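Local structure of general Secretion Pathway Protein (Vibrio vulnificus, 4G54) at residues R65-N68 against W69-Q73; L153-A157 against L158-P162; G192-T195 against L196-Q200. The protein is a periplasmic domain of the EpsAB fusion protein of a type II secretion system and probably binds peptidoglycan. All coordinates share one frame; numbering follows the deposited sequence.

Interaction 1. Residues R65-N68 against W69-Q73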
ATOM      1  N   ARG A  65      -4.471   5.680  10.079  1.00 22.79           N
ATOM      2  CA  ARG A  65      -4.690   4.631  11.106  1.00 23.95           C
ATOM      3  C   ARG A  65      -3.700   4.952  12.213  1.00 23.73           C
ATOM      4  O   ARG A  65      -2.732   5.688  12.007  1.00 23.46           O
ATOM      5  CB  ARG A  65      -4.321   3.252  10.552  1.00 25.65           C
ATOM      6  CG  ARG A  65      -5.458   2.580   9.644  1.00 27.36           C
ATOM      7  CD  ARG A  65      -5.461   1.009   9.742  1.00 36.36           C
ATOM      8  NE  ARG A  65      -4.148   0.399   9.436  1.00 32.71           N
ATOM      9  CZ  ARG A  65      -3.501   0.481   8.284  1.00 33.04           C
ATOM     10  NH1 ARG A  65      -4.091   1.053   7.244  1.00 32.54           N
ATOM     11  NH2 ARG A  65      -2.254  -0.099   8.159  1.00 29.27           N
ATOM     12  N   GLN A  66      -3.969   4.397  13.396  1.00 22.62           N
ATOM     13  CA  GLN A  66      -2.963   4.453  14.510  1.00 24.01           C
ATOM     14  C   GLN A  66      -2.403   3.083  14.679  1.00 25.03           C
ATOM     15  O   GLN A  66      -3.207   2.088  14.851  1.00 27.68           O
ATOM     16  CB  GLN A  66      -3.697   4.835  15.793  1.00 28.32           C
ATOM     17  CG  GLN A  66      -3.938   6.241  15.861  1.00 30.79           C
ATOM     18  CD  GLN A  66      -2.707   7.033  16.208  1.00 37.00           C
ATOM     19  OE1 GLN A  66      -1.825   6.628  17.027  1.00 39.46           O
ATOM     20  NE2 GLN A  66      -2.645   8.196  15.614  1.00 39.97           N
ATOM     21  N   LEU A  67      -1.067   2.967  14.618  1.00 22.17           N
ATOM     22  CA  LEU A  67      -0.373   1.646  14.708  1.00 22.09           C
ATOM     23  C   LEU A  67       0.520   1.675  15.920  1.00 23.57           C
ATOM     24  O   LEU A  67       0.977   2.770  16.308  1.00 25.76           O
ATOM     25  CB  LEU A  67       0.527   1.344  13.514  1.00 22.90           C
ATOM     26  CG  LEU A  67      -0.127   0.732  12.281  1.00 25.97           C
ATOM     27  CD1 LEU A  67      -1.440   1.341  11.953  1.00 34.01           C
ATOM     28  CD2 LEU A  67       0.793   0.672  11.057  1.00 25.43           C
ATOM     29  N   ASN A  68       0.861   0.490  16.420  1.00 23.23           N
ATOM     30  CA  ASN A  68       1.995   0.390  17.395  1.00 23.10           C
ATOM     31  C   ASN A  68       3.211  -0.103  16.608  1.00 21.69           C
ATOM     32  O   ASN A  68       3.169  -0.335  15.351  1.00 21.98           O
ATOM     33  CB  ASN A  68       1.635  -0.462  18.595  1.00 23.11           C
ATOM     34  CG  ASN A  68       1.250  -1.897  18.206  1.00 26.42           C
ATOM     35  OD1 ASN A  68       1.931  -2.494  17.374  1.00 25.32           O
ATOM     36  ND2 ASN A  68       0.175  -2.445  18.775  1.00 27.44           N
ATOM     37  N   TRP A  69       4.368  -0.230  17.263  1.00 23.35           N
ATOM     38  CA  TRP A  69       5.587  -0.581  16.577  1.00 19.83           C
ATOM     39  C   TRP A  69       5.579  -2.004  16.057  1.00 22.54           C
ATOM     40  O   TRP A  69       6.145  -2.260  14.972  1.00 22.98           O
ATOM     41  CB  TRP A  69       6.759  -0.397  17.616  1.00 21.79           C
ATOM     42  CG  TRP A  69       8.060  -0.922  17.209  1.00 22.22           C
ATOM     43  CD1 TRP A  69       8.849  -1.747  17.974  1.00 21.83           C
ATOM     44  CD2 TRP A  69       8.860  -0.634  16.000  1.00 23.14           C
ATOM     45  NE1 TRP A  69      10.057  -1.998  17.351  1.00 24.35           N
ATOM     46  CE2 TRP A  69      10.098  -1.339  16.146  1.00 24.14           C
ATOM     47  CE3 TRP A  69       8.650   0.137  14.840  1.00 19.14           C
ATOM     48  CZ2 TRP A  69      11.112  -1.313  15.171  1.00 25.34           C
ATOM     49  CZ3 TRP A  69       9.663   0.166  13.873  1.00 22.21           C
ATOM     50  CH2 TRP A  69      10.881  -0.524  14.056  1.00 24.56           C
ATOM     51  N   GLN A  70       4.954  -2.927  16.812  1.00 21.82           N
ATOM     52  CA  GLN A  70       4.800  -4.334  16.361  1.00 22.28           C
ATOM     53  C   GLN A  70       4.026  -4.291  15.025  1.00 23.25           C
ATOM     54  O   GLN A  70       4.451  -4.892  14.021  1.00 24.03           O
ATOM     55  CB  GLN A  70       4.062  -5.184  17.423  1.00 25.70           C
ATOM     56  CG  GLN A  70       3.755  -6.577  16.884  1.00 33.87           C
ATOM     57  CD  GLN A  70       4.935  -7.577  16.802  1.00 50.55           C
ATOM     58  OE1 GLN A  70       6.141  -7.222  16.939  1.00 53.44           O
ATOM     59  NE2 GLN A  70       4.580  -8.874  16.551  1.00 54.75           N
ATOM     60  N   GLU A  71       2.950  -3.504  14.975  1.00 22.95           N
ATOM     61  CA  GLU A  71       2.121  -3.451  13.746  1.00 23.81           C
ATOM     62  C   GLU A  71       2.888  -2.782  12.594  1.00 23.82           C
ATOM     63  O   GLU A  71       2.820  -3.271  11.438  1.00 23.50           O
ATOM     64  CB  GLU A  71       0.797  -2.742  14.016  1.00 24.39           C
ATOM     65  CG  GLU A  71      -0.135  -3.523  14.898  1.00 26.52           C
ATOM     66  CD  GLU A  71      -1.278  -2.703  15.505  1.00 33.61           C
ATOM     67  OE1 GLU A  71      -1.198  -1.457  15.624  1.00 28.89           O
ATOM     68  OE2 GLU A  71      -2.299  -3.351  15.883  1.00 38.91           O
ATOM     69  N   LEU A  72       3.669  -1.737  12.870  1.00 21.34           N
ATOM     70  CA  LEU A  72       4.348  -1.035  11.832  1.00 21.77           C
ATOM     71  C   LEU A  72       5.341  -2.007  11.185  1.00 20.65           C
ATOM     72  O   LEU A  72       5.492  -2.058   9.965  1.00 22.32           O
ATOM     73  CB  LEU A  72       5.101   0.163  12.470  1.00 21.23           C
ATOM     74  CG  LEU A  72       5.754   1.062  11.397  1.00 21.40           C
ATOM     75  CD1 LEU A  72       4.595   1.782  10.663  1.00 24.37           C
ATOM     76  CD2 LEU A  72       6.644   2.101  12.025  1.00 19.83           C
ATOM     77  N   GLN A  73       5.984  -2.838  11.975  1.00 23.09           N
ATOM     78  CA  GLN A  73       6.943  -3.792  11.412  1.00 23.01           C
ATOM     79  C   GLN A  73       6.324  -4.768  10.451  1.00 22.90           C
ATOM     80  O   GLN A  73       7.093  -5.305   9.601  1.00 24.53           O
ATOM     81  CB  GLN A  73       7.613  -4.612  12.538  1.00 23.47           C
ATOM     82  CG  GLN A  73       8.623  -3.756  13.308  1.00 19.87           C
ATOM     83  CD  GLN A  73       9.090  -4.502  14.564  1.00 25.19           C
ATOM     84  OE1 GLN A  73       8.632  -4.251  15.734  1.00 29.55           O
ATOM     85  NE2 GLN A  73       9.980  -5.447  14.337  1.00 25.98           N
TER
HETATM   86  O   HOH W   1      -2.882  -0.025  17.223  1.00 29.49           O

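Interaction 2. Residues L153-A157 against L158-P162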
ATOM      1  N   LEU A 153      -4.255 -11.619  -8.271  1.00 16.98           N
ATOM      2  CA  LEU A 153      -3.866 -11.197  -6.893  1.00 15.51           C
ATOM      3  C   LEU A 153      -3.763 -12.427  -5.992  1.00 16.06           C
ATOM      4  O   LEU A 153      -2.885 -12.535  -5.146  1.00 15.40           O
ATOM      5  CB  LEU A 153      -4.995 -10.255  -6.354  1.00 14.84           C
ATOM      6  CG  LEU A 153      -4.964  -8.896  -6.980  1.00 16.16           C
ATOM      7  CD1 LEU A 153      -6.234  -8.105  -6.519  1.00 20.21           C
ATOM      8  CD2 LEU A 153      -3.709  -8.132  -6.565  1.00 22.59           C
ATOM      9  N   LEU A 154      -4.677 -13.398  -6.204  1.00 15.95           N
ATOM     10  CA  LEU A 154      -4.610 -14.600  -5.300  1.00 16.83           C
ATOM     11  C   LEU A 154      -3.343 -15.358  -5.572  1.00 15.78           C
ATOM     12  O   LEU A 154      -2.711 -15.837  -4.608  1.00 17.51           O
ATOM     13  CB  LEU A 154      -5.765 -15.589  -5.565  1.00 16.88           C
ATOM     14  CG  LEU A 154      -7.029 -15.154  -4.961  1.00 16.78           C
ATOM     15  CD1 LEU A 154      -8.193 -16.031  -5.559  1.00 18.67           C
ATOM     16  CD2 LEU A 154      -6.926 -15.420  -3.369  1.00 19.80           C
ATOM     17  N   ALA A 155      -2.918 -15.496  -6.831  1.00 18.02           N
ATOM     18  CA  ALA A 155      -1.649 -16.190  -7.127  1.00 18.45           C
ATOM     19  C   ALA A 155      -0.473 -15.448  -6.515  1.00 18.42           C
ATOM     20  O   ALA A 155       0.456 -16.055  -5.973  1.00 19.27           O
ATOM     21  CB  ALA A 155      -1.492 -16.344  -8.661  1.00 20.02           C
ATOM     22  N   LYS A 156      -0.570 -14.115  -6.491  1.00 17.17           N
ATOM     23  CA  LYS A 156       0.533 -13.372  -5.904  1.00 19.84           C
ATOM     24  C   LYS A 156       0.571 -13.592  -4.359  1.00 18.84           C
ATOM     25  O   LYS A 156       1.686 -13.713  -3.748  1.00 21.29           O
ATOM     26  CB  LYS A 156       0.358 -11.854  -6.204  1.00 20.65           C
ATOM     27  CG  LYS A 156       1.524 -10.989  -5.738  1.00 33.84           C
ATOM     28  CD  LYS A 156       2.602 -10.785  -6.837  1.00 45.93           C
ATOM     29  CE  LYS A 156       2.388  -9.486  -7.653  1.00 47.51           C
ATOM     30  NZ  LYS A 156       3.216  -8.258  -7.301  1.00 49.66           N
ATOM     31  N   ALA A 157      -0.574 -13.568  -3.682  1.00 15.15           N
ATOM     32  CA  ALA A 157      -0.602 -13.739  -2.276  1.00 15.09           C
ATOM     33  C   ALA A 157      -0.209 -15.135  -1.843  1.00 17.02           C
ATOM     34  O   ALA A 157       0.564 -15.295  -0.867  1.00 19.05           O
ATOM     35  CB  ALA A 157      -1.968 -13.434  -1.777  1.00 16.51           C
ATOM     36  N   LEU A 158      -0.636 -16.117  -2.626  1.00 17.78           N
ATOM     37  CA  LEU A 158      -0.358 -17.506  -2.289  1.00 18.76           C
ATOM     38  C   LEU A 158       1.000 -17.969  -2.793  1.00 19.75           C
ATOM     39  O   LEU A 158       1.423 -19.100  -2.513  1.00 21.35           O
ATOM     40  CB  LEU A 158      -1.456 -18.451  -2.842  1.00 16.36           C
ATOM     41  CG  LEU A 158      -2.857 -18.153  -2.279  1.00 18.58           C
ATOM     42  CD1 LEU A 158      -3.788 -19.176  -2.927  1.00 19.20           C
ATOM     43  CD2 LEU A 158      -2.948 -18.358  -0.752  1.00 20.38           C
ATOM     44  N   ASN A 159       1.680 -17.100  -3.567  1.00 19.96           N
ATOM     45  CA  ASN A 159       2.949 -17.450  -4.174  1.00 21.48           C
ATOM     46  C   ASN A 159       2.867 -18.690  -5.037  1.00 21.91           C
ATOM     47  O   ASN A 159       3.787 -19.603  -4.959  1.00 24.51           O
ATOM     48  CB  ASN A 159       4.061 -17.525  -3.155  1.00 24.55           C
ATOM     49  CG  ASN A 159       5.204 -16.759  -3.622  1.00 37.58           C
ATOM     50  OD1 ASN A 159       5.382 -15.601  -3.186  1.00 46.96           O
ATOM     51  ND2 ASN A 159       5.901 -17.279  -4.638  1.00 39.16           N
ATOM     52  N   ASP A 160       1.825 -18.716  -5.882  1.00 19.74           N
ATOM     53  CA  ASP A 160       1.718 -19.890  -6.780  1.00 19.67           C
ATOM     54  C   ASP A 160       1.188 -19.434  -8.131  1.00 21.00           C
ATOM     55  O   ASP A 160       1.421 -18.244  -8.528  1.00 21.01           O
ATOM     56  CB  ASP A 160       0.840 -20.962  -6.112  1.00 20.93           C
ATOM     57  CG  ASP A 160      -0.533 -20.478  -5.841  1.00 20.14           C
ATOM     58  OD1 ASP A 160      -0.899 -19.351  -6.261  1.00 21.62           O
ATOM     59  OD2 ASP A 160      -1.276 -21.248  -5.157  1.00 20.36           O
ATOM     60  N   GLU A 161       0.560 -20.318  -8.898  1.00 19.37           N
ATOM     61  CA  GLU A 161       0.221 -19.940 -10.301  1.00 21.35           C
ATOM     62  C   GLU A 161      -1.225 -19.562 -10.448  1.00 21.00           C
ATOM     63  O   GLU A 161      -2.104 -20.163  -9.834  1.00 21.19           O
ATOM     64  CB  GLU A 161       0.537 -21.158 -11.216  1.00 22.83           C
ATOM     65  CG  GLU A 161       2.042 -21.513 -11.189  1.00 29.77           C
ATOM     66  CD  GLU A 161       2.855 -20.397 -11.810  1.00 35.77           C
ATOM     67  OE1 GLU A 161       2.398 -19.852 -12.833  1.00 45.17           O
ATOM     68  OE2 GLU A 161       3.918 -19.988 -11.264  1.00 45.36           O
ATOM     69  N   PRO A 162      -1.508 -18.540 -11.286  1.00 21.12           N
ATOM     70  CA  PRO A 162      -2.907 -18.231 -11.578  1.00 21.55           C
ATOM     71  C   PRO A 162      -3.570 -19.229 -12.484  1.00 21.13           C
ATOM     72  O   PRO A 162      -2.836 -20.031 -13.157  1.00 22.56           O
ATOM     73  CB  PRO A 162      -2.840 -16.867 -12.283  1.00 22.11           C
ATOM     74  CG  PRO A 162      -1.461 -16.787 -12.856  1.00 25.51           C
ATOM     75  CD  PRO A 162      -0.539 -17.602 -11.915  1.00 22.28           C
TER
HETATM   76  O   HOH W   2       4.106 -13.897  -5.112  1.00 33.35           O

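Interaction 3. Residues G192-T195 against L196-Q200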
ATOM      1  N   GLY A 192     -15.743 -11.525  -0.684  1.00 14.45           N
ATOM      2  CA  GLY A 192     -16.542 -10.368  -0.202  1.00 14.86           C
ATOM      3  C   GLY A 192     -15.651  -9.320   0.431  1.00 15.30           C
ATOM      4  O   GLY A 192     -14.449  -9.306   0.196  1.00 14.15           O
ATOM      5  N   GLN A 193     -16.244  -8.389   1.196  1.00 14.66           N
ATOM      6  CA  GLN A 193     -15.474  -7.269   1.645  1.00 12.33           C
ATOM      7  C   GLN A 193     -14.275  -7.708   2.483  1.00 13.04           C
ATOM      8  O   GLN A 193     -13.199  -7.140   2.199  1.00 14.65           O
ATOM      9  CB  GLN A 193     -16.460  -6.477   2.536  1.00 15.01           C
ATOM     10  CG  GLN A 193     -15.822  -5.139   3.040  1.00 14.24           C
ATOM     11  CD  GLN A 193     -14.922  -5.307   4.289  1.00 15.77           C
ATOM     12  OE1 GLN A 193     -13.825  -4.658   4.411  1.00 20.56           O
ATOM     13  NE2 GLN A 193     -15.344  -6.152   5.166  1.00 13.25           N
ATOM     14  N   ARG A 194     -14.453  -8.585   3.485  1.00 14.17           N
ATOM     15  CA  ARG A 194     -13.300  -8.822   4.398  1.00 13.33           C
ATOM     16  C   ARG A 194     -12.146  -9.512   3.577  1.00 14.29           C
ATOM     17  O   ARG A 194     -10.974  -9.157   3.750  1.00 14.47           O
ATOM     18  CB  ARG A 194     -13.722  -9.693   5.535  1.00 14.67           C
ATOM     19  CG  ARG A 194     -12.593  -9.714   6.560  1.00 14.86           C
ATOM     20  CD  ARG A 194     -12.986 -10.720   7.655  1.00 18.49           C
ATOM     21  NE  ARG A 194     -11.977 -10.515   8.736  1.00 22.08           N
ATOM     22  CZ  ARG A 194     -11.782 -11.348   9.763  1.00 20.91           C
ATOM     23  NH1 ARG A 194     -10.868 -11.022  10.718  1.00 26.40           N
ATOM     24  NH2 ARG A 194     -12.470 -12.442   9.892  1.00 21.74           N
ATOM     25  N   THR A 195     -12.531 -10.420   2.673  1.00 14.02           N
ATOM     26  CA  THR A 195     -11.562 -11.226   1.936  1.00 12.55           C
ATOM     27  C   THR A 195     -10.850 -10.339   0.913  1.00 13.48           C
ATOM     28  O   THR A 195      -9.599 -10.362   0.836  1.00 13.96           O
ATOM     29  CB  THR A 195     -12.297 -12.308   1.198  1.00 13.58           C
ATOM     30  OG1 THR A 195     -12.919 -13.142   2.233  1.00 16.51           O
ATOM     31  CG2 THR A 195     -11.362 -13.197   0.357  1.00 13.99           C
ATOM     32  N   LEU A 196     -11.603  -9.558   0.134  1.00 13.89           N
ATOM     33  CA  LEU A 196     -10.925  -8.654  -0.877  1.00 14.38           C
ATOM     34  C   LEU A 196     -10.155  -7.504  -0.185  1.00 14.22           C
ATOM     35  O   LEU A 196      -9.085  -7.114  -0.724  1.00 14.71           O
ATOM     36  CB  LEU A 196     -11.962  -8.085  -1.822  1.00 12.87           C
ATOM     37  CG  LEU A 196     -12.537  -9.132  -2.836  1.00 14.18           C
ATOM     38  CD1 LEU A 196     -13.668  -8.462  -3.698  1.00 14.74           C
ATOM     39  CD2 LEU A 196     -11.429  -9.684  -3.783  1.00 15.61           C
ATOM     40  N   ALA A 197     -10.594  -7.027   1.003  1.00 14.78           N
ATOM     41  CA  ALA A 197      -9.841  -5.976   1.655  1.00 14.58           C
ATOM     42  C   ALA A 197      -8.500  -6.531   2.125  1.00 15.25           C
ATOM     43  O   ALA A 197      -7.495  -5.829   1.909  1.00 15.29           O
ATOM     44  CB  ALA A 197     -10.606  -5.368   2.836  1.00 16.83           C
ATOM     45  N   ARG A 198      -8.506  -7.720   2.725  1.00 14.00           N
ATOM     46  CA  ARG A 198      -7.228  -8.273   3.139  1.00 14.17           C
ATOM     47  C   ARG A 198      -6.329  -8.584   1.969  1.00 14.68           C
ATOM     48  O   ARG A 198      -5.149  -8.254   2.028  1.00 15.16           O
ATOM     49  CB  ARG A 198      -7.535  -9.541   3.901  1.00 14.48           C
ATOM     50  CG  ARG A 198      -6.282 -10.306   4.511  1.00 15.54           C
ATOM     51  CD  ARG A 198      -5.604  -9.459   5.641  1.00 18.91           C
ATOM     52  NE  ARG A 198      -6.544  -9.409   6.778  1.00 20.73           N
ATOM     53  CZ  ARG A 198      -6.834 -10.395   7.639  1.00 23.81           C
ATOM     54  NH1 ARG A 198      -7.808 -10.260   8.567  1.00 30.91           N
ATOM     55  NH2 ARG A 198      -6.225 -11.574   7.604  1.00 21.70           N
ATOM     56  N   LEU A 199      -6.891  -9.191   0.892  1.00 12.20           N
ATOM     57  CA  LEU A 199      -6.065  -9.578  -0.252  1.00 12.45           C
ATOM     58  C   LEU A 199      -5.368  -8.347  -0.855  1.00 13.72           C
ATOM     59  O   LEU A 199      -4.142  -8.361  -1.118  1.00 14.52           O
ATOM     60  CB  LEU A 199      -6.987 -10.213  -1.323  1.00 13.80           C
ATOM     61  CG  LEU A 199      -6.232 -10.598  -2.578  1.00 14.36           C
ATOM     62  CD1 LEU A 199      -5.182 -11.725  -2.304  1.00 15.29           C
ATOM     63  CD2 LEU A 199      -7.302 -11.159  -3.521  1.00 14.98           C
ATOM     64  N   GLN A 200      -6.152  -7.246  -1.012  1.00 14.43           N
ATOM     65  CA  GLN A 200      -5.561  -6.130  -1.754  1.00 15.51           C
ATOM     66  C   GLN A 200      -4.717  -5.239  -0.852  1.00 15.81           C
ATOM     67  O   GLN A 200      -3.801  -4.523  -1.336  1.00 16.62           O
ATOM     68  CB  GLN A 200      -6.707  -5.308  -2.378  1.00 14.94           C
ATOM     69  CG  GLN A 200      -7.211  -6.124  -3.595  1.00 14.22           C
ATOM     70  CD  GLN A 200      -8.537  -5.485  -4.058  1.00 17.87           C
ATOM     71  OE1 GLN A 200      -8.553  -4.801  -5.068  1.00 18.27           O
ATOM     72  NE2 GLN A 200      -9.619  -5.635  -3.286  1.00 17.39           N
TER

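Interaction 1. Residues R65-N68 against W69-Q73
Asn68 and Glu71 form a capping box at the start of helix 69-73, just where strand 60-66 of the C39-peptidase-like domain runs out. Two reciprocal hydrogen bonds make it. Asn68 OD1 accepts from Glu71 N at 2.8 Å, and Glu71 OE1 accepts from Asn68 N at 2.9 Å, the N-H reaching the oxygen on its anti side, 27° out of the carboxylate plane. Asn68 CG sits between its own backbone N and carbonyl carbon (chi1 59°), a rotamer that swings OD1 over the first turn. The amide and carboxylate end up stacked, their planes 20° apart, with Asn68 ND2 3.6 Å from Glu71 CD. In the backbone, Leu72 N donates to Asn68 O at 2.9 Å.

The apolar contact lies beyond the box: Leu67 CD2 meets Leu72 CD1 at 4.0 Å, the two side chains crossing at about a right angle. Leu72 is buried and also packs on Leu79, Leu81 and Leu118, while Trp69 lies against helix 115-121, so the short helix is pinned to the sheet and to that helix.

Water adds the last link. It donates to Gln66 O and, at 2.7 Å, to Glu71 OE1, the same oxygen that takes the Asn68 N-H.

Interaction 2. Residues L153-A157 against L158-P162
Ala155 O takes the N-H of Asp160 at 3.0 Å, in the carbonyl plane and on a lone pair, with the N-H pointing at it at 157°. Inside that bond, Asn159 N makes a weak one to Lys156 O at 3.4 Å. A regular i to i+4 bond, Leu158 N to Leu154 O at 2.9 Å, precedes the turn. Leu158 CG, beside its backbone N (chi1 -61°), comes up against the same oxygen, 3.3 Å from Leu154 O.

Asn159 has positive phi (56°), which lets the chain double back along the helix. Pro162 then comes to rest on it, with its CD 3.6 Å from Ala155 CB. A water donates to Lys156 O at 2.8 Å and, weakly, to Asn159 OD1, bridging the two residues.

Further out, the carboxylate of Asp160 folds back until OD1 is 3.4 Å from Ala155 CA, and its salt bridge to Arg175 ties the turn to helix 170-182. Leu154 packs on Val176 and Phe179 of that helix, and Leu158 on Trp182. Lys156 NZ is held by Ser204 O. With its 6-to-1 bond and positive-phi residue, this is a Schellman motif ending helix 145-158 of the putative peptidoglycan-binding domain.

Interaction 3. Residues G192-T195 against L196-Q200
The first turns of helix 193-202 start from Gly192 at the N-cap, whose O accepts from Leu196 N at 2.9 Å with the N-H almost straight at 170°. Ala197 N to Gln193 O, Arg198 N to Arg194 O and Leu199 N to Thr195 O carry the ladder on.

Ala197 CB rests 3.2 Å from Gln193 O, and the bent chain of Gln193 brings its OE1 to 3.7 Å from the same methyl. Arg194 and Arg198 run side by side, pointing the same way, Arg194 extended, Arg198 bent at chi2 (67°) and chi3. Their guanidinium planes are nearly perpendicular (88°), with Arg194 NH1 at the edge of the Arg198 group, 3.8 Å from its NH1. Arg198 NH2 is anchored on Gln183 O, which may ease the closeness of two like charges.

Leu196 O is gripped by two donors of Gln200, backbone N and side-chain NE2, both at 3.0 Å, from opposite faces of its carbonyl plane. The amide's OE1 accepts a hydrogen bond from Leu134 N, and Thr195 OG1 one from Gln180 NE2. Leu199 packs on Leu150 and Phe179, part of an amphipathic face set on helices 145-158 and 170-182, consistent with the three-helix fold of peptidoglycan-binding domains.

From the N terminus, interaction 1 comes first, joining strand 60-66 to helix 69-73 in the C39-peptidase-like part; in the putative peptidoglycan-binding part, interaction 2 ends helix 145-158 and interaction 3 runs within helix 193-202 from its N-cap. All are local, so the three lie in series and none nests in or crosses another. Interaction 1 stands apart, its centre about 26 Å from that of interaction 2 and about 20 Å from that of interaction 3. The other two touch: Leu199 CD1 lies 3.7 Å from Ala157 CB, and Gln200 CG 3.7 Å from Leu153 CD1. The end of helix 145-158 is thereby packed on helix 193-202, and both rest on helix 170-182.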